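Local coordinates for mandelate racemase/muconate lactonizing enzyme, C-terminal domain protein (Paracoccus denitrificans, PDB 4DWD), which binds magnesium and, like other enolase-superfamily enzymes, probably acts as a hydro-lyase, at residues E9-A14 with D362-R367. Numbering follows the deposited sequence.
Sequences EALSVA and DELASR
Arg367 grips Ala14 twice where the C-terminal helix 361-367 runs into strand 368-372, which pairs antiparallel with strand 5-14 in the sheet of the enolase-type N-terminal domain. Ala14 N donates to Arg367 O over 3.0 Å, nearly straight at 167°, opening the antiparallel pairing that Ser12 and Ala10 continue with Thr369 and Ile371; Val13 CA adds a CA-H...O contact to the same oxygen. The strand and helix axes cross at 102°.

The tight part is apolar. Val13, beta-branched as suits a strand, directs CG2 to Leu364 CD1 at 3.8 Å, the two side chains meeting at about a right angle, and turns CG1, anti to its backbone N (chi1 -178°), to Arg367 CB. Leu364 and Leu11 both also touch Trp39 of strand 37-42, whereas Leu11 CD1 reaches Leu364 CD2 more loosely, at 4.3 Å.

Polar bonds hold the other, partly exposed side, where Arg367 CD passes 3.3 Å from Ala14 O and the small methyl of Ala14 probably leaves room beside Arg367 CB. The guanidinium is fixed in orientation by two further acceptors: Arg367 NE donates to Glu363 OE1 at 3.0 Å as part of a salt bridge, and NH1 also bonds Gly16 O. A methionine in place of Arg367 would probably leave Glu363 without its charge partner and the Ala14 carbonyl without this donor. That carbonyl oxygen, Ala14 O, lies in the guanidinium plane 3.0 Å from Arg367 NH1, which sits above the carbonyl plane.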
# COMPACT_ATOMS: atom_id res chain seq x y z
N GLU B 9 0.91 -44.31 22.93
CA GLU B 9 0.25 -44.08 24.22
C GLU B 9 0.20 -42.60 24.55
O GLU B 9 1.20 -41.89 24.37
CB GLU B 9 1.01 -44.75 25.35
CG GLU B 9 0.98 -46.26 25.35
CD GLU B 9 1.98 -46.78 26.34
OE1 GLU B 9 1.68 -46.78 27.55
OE2 GLU B 9 3.08 -47.13 25.92
N ALA B 10 -0.94 -42.16 25.06
CA ALA B 10 -1.13 -40.77 25.51
C ALA B 10 -1.18 -40.77 27.03
O ALA B 10 -2.05 -41.42 27.63
CB ALA B 10 -2.42 -40.21 24.92
N LEU B 11 -0.26 -40.05 27.66
CA LEU B 11 -0.05 -40.12 29.11
C LEU B 11 -0.14 -38.75 29.78
O LEU B 11 0.56 -37.80 29.41
CB LEU B 11 1.34 -40.71 29.40
CG LEU B 11 1.65 -42.10 28.82
CD1 LEU B 11 3.10 -42.47 29.11
CD2 LEU B 11 0.69 -43.16 29.35
N SER B 12 -1.02 -38.66 30.78
CA SER B 12 -1.11 -37.49 31.64
C SER B 12 -0.30 -37.81 32.89
O SER B 12 -0.60 -38.79 33.60
CB SER B 12 -2.57 -37.20 32.00
OG SER B 12 -2.68 -36.20 33.00
N VAL B 13 0.74 -37.02 33.15
CA VAL B 13 1.74 -37.35 34.17
C VAL B 13 1.87 -36.26 35.24
O VAL B 13 2.08 -35.09 34.93
CB VAL B 13 3.11 -37.62 33.51
CG1 VAL B 13 4.17 -38.01 34.55
CG2 VAL B 13 2.99 -38.71 32.45
N ALA B 14 1.73 -36.66 36.51
CA ALA B 14 1.94 -35.79 37.66
C ALA B 14 3.44 -35.50 37.80
O ALA B 14 4.24 -36.42 37.87
CB ALA B 14 1.40 -36.43 38.92
N ASP B 362 9.86 -46.25 36.51
CA ASP B 362 9.04 -46.57 37.65
C ASP B 362 8.35 -45.33 38.21
O ASP B 362 7.17 -45.39 38.57
CB ASP B 362 9.87 -47.34 38.68
CG ASP B 362 10.54 -48.56 38.05
OD1 ASP B 362 9.83 -49.41 37.46
OD2 ASP B 362 11.78 -48.66 38.11
N GLU B 363 9.07 -44.20 38.22
CA GLU B 363 8.46 -42.94 38.61
C GLU B 363 7.37 -42.58 37.61
O GLU B 363 6.26 -42.22 38.00
CB GLU B 363 9.49 -41.80 38.68
CG GLU B 363 10.28 -41.76 39.98
CD GLU B 363 9.43 -41.43 41.20
OE1 GLU B 363 8.29 -40.94 41.06
OE2 GLU B 363 9.91 -41.66 42.32
N LEU B 364 7.68 -42.71 36.32
CA LEU B 364 6.68 -42.44 35.29
C LEU B 364 5.43 -43.28 35.52
O LEU B 364 4.33 -42.75 35.57
CB LEU B 364 7.24 -42.74 33.91
CG LEU B 364 6.15 -42.60 32.85
CD1 LEU B 364 5.96 -41.14 32.49
CD2 LEU B 364 6.46 -43.47 31.64
N ALA B 365 5.62 -44.59 35.65
CA ALA B 365 4.51 -45.52 35.85
C ALA B 365 3.62 -45.09 37.02
O ALA B 365 2.40 -45.07 36.89
CB ALA B 365 5.01 -46.94 36.04
N SER B 366 4.25 -44.70 38.13
CA SER B 366 3.52 -44.33 39.35
C SER B 366 2.76 -43.01 39.23
O SER B 366 1.85 -42.75 40.02
CB SER B 366 4.47 -44.27 40.54
OG SER B 366 5.26 -43.10 40.49
N ARG B 367 3.14 -42.19 38.25
CA ARG B 367 2.58 -40.84 38.09
C ARG B 367 1.72 -40.67 36.84
O ARG B 367 1.12 -39.61 36.63
CB ARG B 367 3.71 -39.80 38.08
CG ARG B 367 4.41 -39.62 39.42
CD ARG B 367 5.81 -39.05 39.22
NE ARG B 367 6.44 -38.71 40.50
CZ ARG B 367 6.39 -37.50 41.07
NH1 ARG B 367 5.73 -36.50 40.48
NH2 ARG B 367 6.99 -37.30 42.23